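Local coordinates for protelomerase (Agrobacterium tumefaciens, PDB 4F41), which probably cuts and rejoins DNA strands to make the covalently closed hairpin ends of a linear replicon, this chain being a fragment that includes its catalytic domain, at residues Leu264-Ala269 with Leu302-Tyr307; Thr151-Tyr156 with Tyr198-Leu203; Phe164-Tyr169 with Thr208-Tyr213; Val271-Phe276 with Ser285-Ile290. The protein carries 1 engineered substitution. All coordinates share one frame; numbering follows the deposited sequence.

Contact 1: Leu264-Ala269 with Leu302-Tyr307; sequences LRHLYA and LSYMTY. With nucleotides of chain B.
His266 projects from helix 263-275 into the bend of residues 303-306, where Met305 centres an inverse gamma turn, and its atoms meet the loop and the DNA in turn. CB lies 3.6 Å from Tyr307 CE2. Chi1 of -74° puts CG beside the backbone N, which swings the imidazole across the loop. ND1 meets Thr306 OG1 at 3.0 Å in a nearly straight hydrogen bond (172°); the hydroxyl sits near the ring plane, and either atom could donate. On the other flank CD2 is 3.4 Å from Tyr304 CD1, the two rings meeting obliquely. Tyr304 CA covers one face of the imidazole, 3.9 Å from its centroid and 12° off the normal, a CH-pi contact. At the tip CE1 is 3.2 Å from Ser303 O, and NE2 approaches OP1 of DA13 of chain B, also at 3.2 Å. Bond and face contact together fix the rotation of the ring beside the DNA backbone. Tyr304 crosses the extended Arg265 chain at a slant, its OH 3.5 Å from Arg265 NE at the guanidinium edge. A weak hydrogen bond links that OH to DA13 O3' of chain B, though the hydroxyl position is less certain. Basic side chains and a tyrosine around the DNA backbone are consistent with the active-site plan of tyrosine recombinases, to which telomere resolvases are related. Around this site, helix 97-116 brings Lys114 against Thr306, helix 124-133 packs on Leu267, helix 283-290 touches Ala269, and Tyr307 starts strand 307-308, parallel to strand 119-120.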
# COMPACT_ATOMS: atom_id res chain seq x y z
N LEU A 264 4.30 10.25 2.93
CA LEU A 264 5.35 10.67 2.00
C LEU A 264 4.89 10.54 0.55
O LEU A 264 5.34 11.29 -0.31
CB LEU A 264 6.63 9.85 2.21
CG LEU A 264 7.71 10.43 3.13
CD1 LEU A 264 7.12 10.83 4.48
CD2 LEU A 264 8.83 9.42 3.32
N ARG A 265 4.00 9.59 0.29
CA ARG A 265 3.41 9.45 -1.04
C ARG A 265 2.46 10.62 -1.28
O ARG A 265 2.63 11.36 -2.25
CB ARG A 265 2.70 8.11 -1.17
CG ARG A 265 2.19 7.78 -2.56
CD ARG A 265 1.73 6.33 -2.64
NE ARG A 265 1.04 6.02 -3.90
CZ ARG A 265 1.65 5.57 -4.99
NH1 ARG A 265 2.96 5.37 -4.98
NH2 ARG A 265 0.94 5.31 -6.08
N HIS A 266 1.49 10.79 -0.39
CA HIS A 266 0.53 11.89 -0.49
C HIS A 266 1.24 13.20 -0.80
O HIS A 266 1.12 13.72 -1.92
CB HIS A 266 -0.25 12.05 0.82
CG HIS A 266 -1.28 10.99 1.05
ND1 HIS A 266 -2.46 11.24 1.71
CD2 HIS A 266 -1.30 9.68 0.72
CE1 HIS A 266 -3.17 10.13 1.77
NE2 HIS A 266 -2.49 9.16 1.17
N LEU A 267 1.99 13.69 0.18
CA LEU A 267 2.84 14.87 0.03
C LEU A 267 3.50 14.91 -1.34
O LEU A 267 3.38 15.92 -2.04
CB LEU A 267 3.90 14.92 1.13
CG LEU A 267 4.82 16.14 1.13
CD1 LEU A 267 4.02 17.42 1.23
CD2 LEU A 267 5.82 16.07 2.28
N TYR A 268 4.15 13.81 -1.74
CA TYR A 268 4.85 13.73 -3.02
C TYR A 268 3.94 14.26 -4.12
O TYR A 268 4.24 15.30 -4.73
CB TYR A 268 5.29 12.30 -3.32
CG TYR A 268 5.54 11.97 -4.78
CD1 TYR A 268 6.77 12.25 -5.38
CD2 TYR A 268 4.57 11.33 -5.55
CE1 TYR A 268 7.00 11.93 -6.71
CE2 TYR A 268 4.80 11.02 -6.87
CZ TYR A 268 6.02 11.32 -7.45
OH TYR A 268 6.25 11.00 -8.77
N ALA A 269 2.82 13.58 -4.31
CA ALA A 269 1.82 13.95 -5.31
C ALA A 269 1.59 15.46 -5.28
O ALA A 269 1.71 16.13 -6.31
CB ALA A 269 0.53 13.20 -5.08
N LEU A 302 -8.79 11.02 -4.99
CA LEU A 302 -9.48 11.77 -3.94
C LEU A 302 -8.91 11.46 -2.56
O LEU A 302 -9.02 12.27 -1.64
CB LEU A 302 -10.98 11.47 -3.97
CG LEU A 302 -11.90 12.35 -4.82
CD1 LEU A 302 -11.32 12.60 -6.20
CD2 LEU A 302 -13.28 11.70 -4.93
N SER A 303 -8.32 10.28 -2.42
CA SER A 303 -7.81 9.82 -1.13
C SER A 303 -6.43 10.39 -0.81
O SER A 303 -5.97 10.31 0.33
CB SER A 303 -7.76 8.29 -1.09
OG SER A 303 -9.04 7.73 -1.32
N TYR A 304 -5.77 10.96 -1.82
CA TYR A 304 -4.40 11.46 -1.65
C TYR A 304 -4.35 12.95 -1.37
O TYR A 304 -3.32 13.48 -0.97
CB TYR A 304 -3.56 11.12 -2.88
CG TYR A 304 -3.25 9.64 -3.01
CD1 TYR A 304 -2.07 9.11 -2.52
CD2 TYR A 304 -4.16 8.78 -3.61
CE1 TYR A 304 -1.79 7.76 -2.63
CE2 TYR A 304 -3.89 7.43 -3.73
CZ TYR A 304 -2.70 6.93 -3.24
OH TYR A 304 -2.43 5.58 -3.35
N MET A 305 -5.48 13.63 -1.58
CA MET A 305 -5.55 15.06 -1.33
C MET A 305 -5.83 15.33 0.15
O MET A 305 -6.96 15.60 0.54
CB MET A 305 -6.63 15.70 -2.21
CG MET A 305 -6.38 15.49 -3.70
SD MET A 305 -7.71 16.09 -4.75
CE MET A 305 -7.04 15.71 -6.37
N THR A 306 -4.78 15.25 0.96
CA THR A 306 -4.90 15.44 2.40
C THR A 306 -4.16 16.68 2.88
O THR A 306 -4.49 17.25 3.91
CB THR A 306 -4.39 14.21 3.17
OG1 THR A 306 -3.04 13.93 2.78
CG2 THR A 306 -5.25 12.99 2.88
N TYR A 307 -3.14 17.09 2.12
CA TYR A 307 -2.33 18.24 2.50
C TYR A 307 -2.55 19.45 1.60
O TYR A 307 -3.21 19.35 0.56
CB TYR A 307 -0.84 17.89 2.50
CG TYR A 307 -0.48 16.65 3.28
CD1 TYR A 307 -0.71 16.57 4.65
CD2 TYR A 307 0.12 15.57 2.65
CE1 TYR A 307 -0.37 15.44 5.36
CE2 TYR A 307 0.47 14.44 3.36
CZ TYR A 307 0.22 14.38 4.71
OH TYR A 307 0.56 13.25 5.42
P DA B 13 -5.38 6.43 2.49
OP1 DA B 13 -4.60 7.56 3.02
OP2 DA B 13 -6.78 6.64 2.05
O5' DA B 13 -4.57 5.79 1.26
C5' DA B 13 -4.60 4.38 1.07
C4' DA B 13 -4.75 4.02 -0.39
O4' DA B 13 -5.55 2.82 -0.51
C3' DA B 13 -5.47 5.04 -1.25
O3' DA B 13 -5.12 4.85 -2.61
C2' DA B 13 -6.92 4.67 -1.00
C1' DA B 13 -6.82 3.15 -1.06
N9 DA B 13 -7.85 2.46 -0.29
C8 DA B 13 -8.67 2.98 0.67
N7 DA B 13 -9.50 2.10 1.18
C5 DA B 13 -9.21 0.92 0.51
C6 DA B 13 -9.73 -0.38 0.58
N6 DA B 13 -10.72 -0.75 1.41
N1 DA B 13 -9.20 -1.31 -0.23
C2 DA B 13 -8.22 -0.96 -1.07
N3 DA B 13 -7.64 0.23 -1.23
C4 DA B 13 -8.19 1.13 -0.40
O HOH W 1 -2.12 4.70 -5.57

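Contact 2: Thr151-Tyr156 with Tyr198-Leu203; sequences TGRAPY and YEIPVL. Engineered in segment 151-156: Ala154 (natural residue Arg). With nucleotides of chain B.
Arg153 lays one face of its guanidinium on Ile200 of strand 198-201, an outer strand of an antiparallel four-stranded sheet; Arg153 itself belongs to the connection between helices 140-151 and 155-161. Ile200 CG2 stands over the guanidinium, displaced toward its rim and 3.5 Å from Arg153 NH1, while Ile200 CD1 comes within 3.4 Å of Arg153 NE. Arg153 NH2 is 3.1 Å from Tyr198 OH, but the angle is too poor for a hydrogen bond; that hydroxyl is bonded to Gln183. Alongside, Thr151 CG2 meets Val202 CG1 at 3.9 Å, the two side chains pointing the same way.

In the next shell, bends at chi2 (-49°) and chi3 fold the Arg153 chain back, so that NE donates to Thr151 O at 2.9 Å, from above the carbonyl plane. NH1 adds a weak bond to the same oxygen and a firmer one to Ile290 O, and Phe180 makes a cation-pi contact with the group. Gly152, with positive phi, is the first residue to leave the preceding helix, and the engineered Ala154 takes the N-cap position of the next. That helix start faces DNA: Tyr156 N donates to OP1 of DT23 of chain B at 2.8 Å, with an N-H...O angle of 168°.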
# COMPACT_ATOMS: atom_id res chain seq x y z
N THR A 151 10.37 9.46 -4.99
CA THR A 151 9.68 8.83 -6.11
C THR A 151 8.18 8.66 -5.87
O THR A 151 7.41 8.46 -6.81
CB THR A 151 10.29 7.47 -6.46
OG1 THR A 151 10.25 6.61 -5.32
CG2 THR A 151 11.74 7.64 -6.90
N GLY A 152 7.76 8.74 -4.61
CA GLY A 152 6.36 8.62 -4.27
C GLY A 152 5.81 7.22 -4.44
O GLY A 152 4.60 7.04 -4.59
N ARG A 153 6.69 6.23 -4.43
CA ARG A 153 6.27 4.84 -4.51
C ARG A 153 5.94 4.30 -3.13
O ARG A 153 6.50 4.75 -2.12
CB ARG A 153 7.35 3.98 -5.18
CG ARG A 153 7.70 4.41 -6.59
CD ARG A 153 6.45 4.61 -7.44
NE ARG A 153 6.29 6.01 -7.81
CZ ARG A 153 5.22 6.50 -8.44
NH1 ARG A 153 5.16 7.79 -8.74
NH2 ARG A 153 4.22 5.69 -8.77
N ALA A 154 5.04 3.33 -3.08
CA ALA A 154 4.67 2.67 -1.84
C ALA A 154 5.88 1.94 -1.26
O ALA A 154 6.75 1.49 -2.01
CB ALA A 154 3.52 1.70 -2.07
N PRO A 155 5.95 1.83 0.08
CA PRO A 155 7.02 1.09 0.76
C PRO A 155 7.23 -0.30 0.17
O PRO A 155 8.37 -0.71 -0.05
CB PRO A 155 6.51 0.99 2.19
CG PRO A 155 5.69 2.21 2.38
CD PRO A 155 5.04 2.48 1.04
N TYR A 156 6.14 -1.00 -0.10
CA TYR A 156 6.21 -2.32 -0.71
C TYR A 156 6.88 -2.23 -2.07
O TYR A 156 7.77 -3.02 -2.39
CB TYR A 156 4.81 -2.92 -0.85
CG TYR A 156 4.80 -4.37 -1.30
CD1 TYR A 156 5.39 -5.36 -0.53
CD2 TYR A 156 4.18 -4.73 -2.49
CE1 TYR A 156 5.38 -6.68 -0.94
CE2 TYR A 156 4.17 -6.05 -2.91
CZ TYR A 156 4.76 -7.02 -2.13
OH TYR A 156 4.75 -8.33 -2.54
N TYR A 198 5.91 2.94 -16.79
CA TYR A 198 5.46 4.30 -17.09
C TYR A 198 6.35 5.35 -16.42
O TYR A 198 7.02 5.07 -15.43
CB TYR A 198 3.99 4.48 -16.69
CG TYR A 198 3.72 4.38 -15.20
CD1 TYR A 198 3.47 5.51 -14.44
CD2 TYR A 198 3.69 3.15 -14.56
CE1 TYR A 198 3.21 5.43 -13.09
CE2 TYR A 198 3.43 3.05 -13.21
CZ TYR A 198 3.19 4.19 -12.48
OH TYR A 198 2.94 4.10 -11.13
N GLU A 199 6.34 6.55 -16.99
CA GLU A 199 7.23 7.62 -16.53
C GLU A 199 6.66 8.38 -15.34
O GLU A 199 5.51 8.81 -15.35
CB GLU A 199 7.51 8.59 -17.69
CG GLU A 199 8.64 9.57 -17.42
CD GLU A 199 8.93 10.45 -18.62
OE1 GLU A 199 8.05 10.57 -19.50
OE2 GLU A 199 10.05 11.00 -18.70
N ILE A 200 7.48 8.53 -14.30
CA ILE A 200 7.09 9.27 -13.10
C ILE A 200 8.06 10.41 -12.81
O ILE A 200 9.25 10.31 -13.12
CB ILE A 200 7.01 8.35 -11.87
CG1 ILE A 200 8.38 7.71 -11.59
CG2 ILE A 200 5.96 7.28 -12.06
CD1 ILE A 200 8.43 6.92 -10.30
N PRO A 201 7.55 11.50 -12.23
CA PRO A 201 8.41 12.62 -11.84
C PRO A 201 9.11 12.36 -10.52
O PRO A 201 8.58 11.66 -9.66
CB PRO A 201 7.42 13.78 -11.68
CG PRO A 201 6.15 13.11 -11.27
CD PRO A 201 6.12 11.80 -12.01
N VAL A 202 10.31 12.91 -10.37
CA VAL A 202 11.05 12.81 -9.11
C VAL A 202 11.30 14.20 -8.55
O VAL A 202 11.29 15.19 -9.28
CB VAL A 202 12.39 12.07 -9.30
CG1 VAL A 202 12.15 10.57 -9.39
CG2 VAL A 202 13.11 12.57 -10.53
N LEU A 203 11.53 14.28 -7.24
CA LEU A 203 11.65 15.58 -6.57
C LEU A 203 13.10 16.02 -6.41
O LEU A 203 13.38 17.08 -5.86
CB LEU A 203 10.93 15.54 -5.22
CG LEU A 203 9.49 15.02 -5.30
CD1 LEU A 203 8.79 15.12 -3.96
CD2 LEU A 203 8.71 15.75 -6.38
P DT B 23 2.59 -1.18 1.35
OP1 DT B 23 3.49 -0.28 0.60
OP2 DT B 23 3.13 -2.41 1.97
O5' DT B 23 1.86 -0.35 2.50
C5' DT B 23 1.25 0.89 2.20
C4' DT B 23 0.52 1.42 3.42
O4' DT B 23 -0.50 0.47 3.82
C3' DT B 23 1.40 1.64 4.65
O3' DT B 23 1.05 2.88 5.25
C2' DT B 23 1.05 0.47 5.55
C1' DT B 23 -0.42 0.29 5.22
N1 DT B 23 -0.97 -1.05 5.57
C2 DT B 23 -2.01 -1.11 6.46
O2 DT B 23 -2.51 -0.13 6.98
N3 DT B 23 -2.45 -2.38 6.73
C4 DT B 23 -1.97 -3.56 6.22
O4 DT B 23 -2.45 -4.65 6.53
C5 DT B 23 -0.88 -3.43 5.29
C7 DT B 23 -0.27 -4.64 4.66
C6 DT B 23 -0.43 -2.19 5.01
P DT B 22 -0.17 -5.84 -3.15
OP1 DT B 22 0.09 -5.84 -4.61
OP2 DT B 22 0.27 -7.00 -2.34
O5' DT B 22 0.47 -4.53 -2.51
C5' DT B 22 0.68 -4.44 -1.10
C4' DT B 22 -0.12 -3.30 -0.50
O4' DT B 22 -1.39 -3.78 -0.03
C3' DT B 22 0.51 -2.67 0.74
O3' DT B 22 1.39 -1.62 0.37
C2' DT B 22 -0.69 -2.13 1.51
C1' DT B 22 -1.89 -2.88 0.94
N1 DT B 22 -2.67 -3.63 1.97
C2 DT B 22 -3.41 -2.92 2.89
O2 DT B 22 -3.46 -1.70 2.92
N3 DT B 22 -4.10 -3.69 3.78
C4 DT B 22 -4.12 -5.07 3.86
O4 DT B 22 -4.78 -5.65 4.72
C5 DT B 22 -3.33 -5.75 2.87
C7 DT B 22 -3.28 -7.25 2.85
C6 DT B 22 -2.65 -5.01 1.98

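Contact 3: Phe164-Tyr169 with Thr208-Tyr213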
# COMPACT_ATOMS: atom_id res chain seq x y z
N PHE A 164 13.39 1.03 -11.18
CA PHE A 164 13.72 2.38 -11.63
C PHE A 164 14.75 2.37 -12.75
O PHE A 164 15.78 1.70 -12.66
CB PHE A 164 14.22 3.22 -10.46
CG PHE A 164 13.20 3.42 -9.37
CD1 PHE A 164 11.85 3.51 -9.68
CD2 PHE A 164 13.59 3.50 -8.05
CE1 PHE A 164 10.92 3.70 -8.68
CE2 PHE A 164 12.66 3.68 -7.04
CZ PHE A 164 11.32 3.78 -7.36
N SER A 165 14.46 3.11 -13.82
CA SER A 165 15.35 3.20 -14.96
C SER A 165 15.30 4.61 -15.55
O SER A 165 14.29 5.30 -15.42
CB SER A 165 14.97 2.16 -16.02
OG SER A 165 13.61 2.26 -16.38
N PRO A 166 16.40 5.05 -16.18
CA PRO A 166 16.48 6.40 -16.77
C PRO A 166 15.39 6.66 -17.80
O PRO A 166 15.03 5.76 -18.57
CB PRO A 166 17.85 6.40 -17.45
CG PRO A 166 18.64 5.40 -16.71
CD PRO A 166 17.68 4.32 -16.32
N ALA A 167 14.85 7.88 -17.80
CA ALA A 167 13.84 8.26 -18.78
C ALA A 167 14.44 9.19 -19.82
O ALA A 167 15.03 10.22 -19.48
CB ALA A 167 12.67 8.94 -18.08
N PRO A 168 14.30 8.83 -21.11
CA PRO A 168 14.84 9.64 -22.20
C PRO A 168 14.14 10.99 -22.34
O PRO A 168 12.93 11.08 -22.12
CB PRO A 168 14.57 8.77 -23.44
CG PRO A 168 13.42 7.91 -23.05
CD PRO A 168 13.61 7.63 -21.59
N TYR A 169 14.91 12.01 -22.69
CA TYR A 169 14.37 13.35 -22.88
C TYR A 169 14.83 13.87 -24.24
O TYR A 169 15.69 14.75 -24.32
CB TYR A 169 14.85 14.29 -21.78
CG TYR A 169 14.05 15.56 -21.63
CD1 TYR A 169 14.49 16.59 -20.80
CD2 TYR A 169 12.84 15.73 -22.29
CE1 TYR A 169 13.76 17.75 -20.66
CE2 TYR A 169 12.10 16.89 -22.15
CZ TYR A 169 12.57 17.90 -21.33
OH TYR A 169 11.84 19.05 -21.19
N THR A 208 20.72 10.91 -8.81
CA THR A 208 20.80 10.62 -7.38
C THR A 208 19.85 9.50 -6.98
O THR A 208 20.22 8.59 -6.24
CB THR A 208 20.48 11.87 -6.54
OG1 THR A 208 21.37 12.94 -6.91
CG2 THR A 208 20.65 11.58 -5.05
N VAL A 209 18.62 9.56 -7.48
CA VAL A 209 17.61 8.54 -7.22
C VAL A 209 18.06 7.18 -7.74
O VAL A 209 18.01 6.18 -7.02
CB VAL A 209 16.25 8.91 -7.84
CG1 VAL A 209 15.33 7.70 -7.90
CG2 VAL A 209 15.60 10.04 -7.07
N LEU A 210 18.49 7.14 -9.00
CA LEU A 210 18.93 5.90 -9.63
C LEU A 210 20.14 5.31 -8.91
O LEU A 210 20.22 4.09 -8.72
CB LEU A 210 19.24 6.13 -11.11
CG LEU A 210 18.08 6.65 -11.96
CD1 LEU A 210 18.52 6.86 -13.40
CD2 LEU A 210 16.89 5.70 -11.88
N ALA A 211 21.08 6.17 -8.52
CA ALA A 211 22.27 5.72 -7.80
C ALA A 211 21.90 5.14 -6.44
O ALA A 211 22.38 4.08 -6.06
CB ALA A 211 23.25 6.87 -7.64
N ALA A 212 21.03 5.85 -5.72
CA ALA A 212 20.59 5.41 -4.40
C ALA A 212 19.85 4.08 -4.47
O ALA A 212 20.03 3.21 -3.62
CB ALA A 212 19.71 6.47 -3.75
N TYR A 213 19.02 3.92 -5.50
CA TYR A 213 18.29 2.67 -5.69
C TYR A 213 19.24 1.54 -6.08
O TYR A 213 19.03 0.38 -5.72
CB TYR A 213 17.20 2.82 -6.75
CG TYR A 213 16.34 1.58 -6.90
CD1 TYR A 213 15.52 1.16 -5.86
CD2 TYR A 213 16.37 0.83 -8.06
CE1 TYR A 213 14.74 0.03 -5.98
CE2 TYR A 213 15.59 -0.31 -8.20
CZ TYR A 213 14.78 -0.70 -7.15
OH TYR A 213 14.00 -1.83 -7.27
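Two first torsions bring Phe164 and Tyr213 together: chi1 of -175° swings the Tyr213 ring off helix 206-217 with CG opposite the backbone N, and chi1 of -63° sets the Phe164 ring beside its own N. The result is an edge-to-face aromatic pair at the place where the helix packs against the start of strand 165-169 in the antiparallel sheet. Phe164 presents its CD2 edge to a face of Tyr213, 3.5 Å from Tyr213 CG, with the ring centroids 4.8 Å apart and the planes inclined at 59°. CD2 lands toward the rim of the tyrosine ring, beside CG; at the other end Tyr213 OH is hydrogen-bonded to Arg217.

One turn earlier on the helix, Leu210 spreads its two methyls along the strand. CD2 rests 3.9 Å from Phe164 CB and 4.0 Å from Ser165 N. Helix 140-151 closes the inner side, with Leu147 touching both Val209 and Tyr213 and with Thr151 against Phe164, while Ile178 of the neighbouring strand also packs on Phe164. The bound DNA is distant, about 12 Å from the nearest atom here. Nearer the surface, the other methyl of the leucine, Leu210 CD1, meets the pyrrolidine of Pro166 at CG, 3.6 Å away.

Contact 4: Val271-Phe276 with Ser285-Ile290; sequences VAYHNF and SYFAAI
The helix pair 263-275 and 283-290 meets where Tyr286 is laid against Ala272 and Tyr273. The axes of 271-275 and 285-290 pass 10.3 Å apart at 115°, so these two segments cross steeply. Tyr286, its CG opposite the backbone N (chi1 -169°), reaches over to the far helix: CE2 comes within 3.1 Å of Ala272 O, and CD2 approaches the edge of the Tyr273 ring, 4.0 Å from Tyr273 CD1. At its tip, Tyr286 OH lies 3.3 Å from Phe276 CB.

This corner belongs to the telomere resolvase catalytic domain, joining the last turns of helix 263-275 to the next helix through a short link, about 7 Å from the DNA at the nearest atom. On the inner side Ile290 CD1 packs 3.6 Å from Ala272 CB, and Pro201 of strand 198-201 touches both Tyr286 and Ile290. Phe287 turns its edge to the other flank of the contact, where CE1 meets Tyr273 CB at 3.7 Å; Met305 and Ala269 also touch that ring. Within segment 271-276, Asn275 ND2 donates to Val271 O at 2.8 Å and 164°, the oxygen lying close to the amide plane.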
# COMPACT_ATOMS: atom_id res chain seq x y z
N VAL A 271 3.36 18.06 -4.14
CA VAL A 271 4.43 18.89 -4.68
C VAL A 271 4.71 18.51 -6.13
O VAL A 271 5.13 19.35 -6.93
CB VAL A 271 5.72 18.88 -3.81
CG1 VAL A 271 5.44 18.30 -2.43
CG2 VAL A 271 6.84 18.13 -4.50
N ALA A 272 4.42 17.26 -6.47
CA ALA A 272 4.62 16.80 -7.84
C ALA A 272 3.62 17.51 -8.75
O ALA A 272 3.86 17.68 -9.94
CB ALA A 272 4.45 15.30 -7.94
N TYR A 273 2.51 17.94 -8.16
CA TYR A 273 1.51 18.69 -8.90
C TYR A 273 1.87 20.17 -8.91
O TYR A 273 1.45 20.92 -9.78
CB TYR A 273 0.12 18.48 -8.29
CG TYR A 273 -0.96 19.32 -8.92
CD1 TYR A 273 -1.47 19.00 -10.17
CD2 TYR A 273 -1.47 20.43 -8.26
CE1 TYR A 273 -2.46 19.77 -10.75
CE2 TYR A 273 -2.46 21.20 -8.83
CZ TYR A 273 -2.95 20.87 -10.07
OH TYR A 273 -3.94 21.64 -10.65
N HIS A 274 2.68 20.57 -7.93
CA HIS A 274 3.00 21.98 -7.74
C HIS A 274 4.15 22.44 -8.62
O HIS A 274 4.29 23.63 -8.89
CB HIS A 274 3.32 22.24 -6.26
CG HIS A 274 3.63 23.68 -5.96
ND1 HIS A 274 4.90 24.20 -6.05
CD2 HIS A 274 2.83 24.69 -5.55
CE1 HIS A 274 4.87 25.48 -5.72
NE2 HIS A 274 3.62 25.80 -5.42
N ASN A 275 4.98 21.50 -9.07
CA ASN A 275 6.20 21.85 -9.79
C ASN A 275 6.32 21.25 -11.19
O ASN A 275 7.26 21.58 -11.92
CB ASN A 275 7.43 21.46 -8.96
CG ASN A 275 7.47 22.16 -7.61
OD1 ASN A 275 8.05 23.23 -7.48
ND2 ASN A 275 6.85 21.55 -6.61
N PHE A 276 5.39 20.38 -11.57
CA PHE A 276 5.52 19.67 -12.84
C PHE A 276 4.25 19.60 -13.68
O PHE A 276 4.31 19.34 -14.88
CB PHE A 276 6.04 18.25 -12.59
CG PHE A 276 7.42 18.20 -11.99
CD1 PHE A 276 8.52 18.54 -12.75
CD2 PHE A 276 7.60 17.82 -10.67
CE1 PHE A 276 9.79 18.50 -12.20
CE2 PHE A 276 8.87 17.78 -10.12
CZ PHE A 276 9.96 18.12 -10.89
N SER A 285 -6.54 14.07 -12.49
CA SER A 285 -5.94 13.36 -13.62
C SER A 285 -4.44 13.19 -13.45
O SER A 285 -3.89 12.14 -13.76
CB SER A 285 -6.24 14.10 -14.93
OG SER A 285 -5.62 13.45 -16.03
N TYR A 286 -3.78 14.23 -12.95
CA TYR A 286 -2.33 14.19 -12.75
C TYR A 286 -1.96 13.24 -11.62
O TYR A 286 -1.00 12.47 -11.75
CB TYR A 286 -1.77 15.59 -12.48
CG TYR A 286 -0.26 15.65 -12.54
CD1 TYR A 286 0.41 15.60 -13.75
CD2 TYR A 286 0.49 15.75 -11.38
CE1 TYR A 286 1.79 15.65 -13.81
CE2 TYR A 286 1.87 15.80 -11.43
CZ TYR A 286 2.52 15.75 -12.65
OH TYR A 286 3.89 15.80 -12.70
N PHE A 287 -2.71 13.29 -10.53
CA PHE A 287 -2.52 12.36 -9.43
C PHE A 287 -2.68 10.93 -9.92
O PHE A 287 -1.83 10.08 -9.67
CB PHE A 287 -3.52 12.62 -8.30
CG PHE A 287 -3.09 13.69 -7.33
CD1 PHE A 287 -2.25 14.72 -7.74
CD2 PHE A 287 -3.51 13.66 -6.01
CE1 PHE A 287 -1.86 15.71 -6.85
CE2 PHE A 287 -3.12 14.64 -5.12
CZ PHE A 287 -2.30 15.66 -5.54
N ALA A 288 -3.77 10.68 -10.64
CA ALA A 288 -4.05 9.35 -11.17
C ALA A 288 -3.02 8.92 -12.21
O ALA A 288 -2.85 7.73 -12.47
CB ALA A 288 -5.45 9.31 -11.77
N ALA A 289 -2.33 9.89 -12.79
CA ALA A 289 -1.31 9.61 -13.79
C ALA A 289 0.02 9.21 -13.15
O ALA A 289 0.61 8.19 -13.52
CB ALA A 289 -1.11 10.81 -14.71
N ILE A 290 0.48 10.00 -12.19
CA ILE A 290 1.78 9.77 -11.58
C ILE A 290 1.75 8.72 -10.47
O ILE A 290 2.80 8.29 -9.99
CB ILE A 290 2.38 11.08 -11.02
CG1 ILE A 290 1.53 11.61 -9.86
CG2 ILE A 290 2.50 12.12 -12.12
CD1 ILE A 290 2.06 12.88 -9.25

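Overall arrangement
From the N terminus, the helices before residue 116 precede all four contacts. Contact 2 opens at 151-156 and contact 3 at 164-169; contact 2 closes at 198-203 and contact 3 at 208-213, so these two loops cross. Both reach the four-stranded sheet, and Thr151 OG1 lies 3.6 Å from Phe164 CZ where they meet. Contact 1 opens later, at 264-269, and its loop, closed by 302-307, encloses contact 4, which spans just eight residues between its segments. Helix 263-275 serves both. Tyr268 OH, 2.6 Å from Pro201 O, joins contact 1 to contact 2, whereas contact 3 touches neither contact 1 nor contact 4.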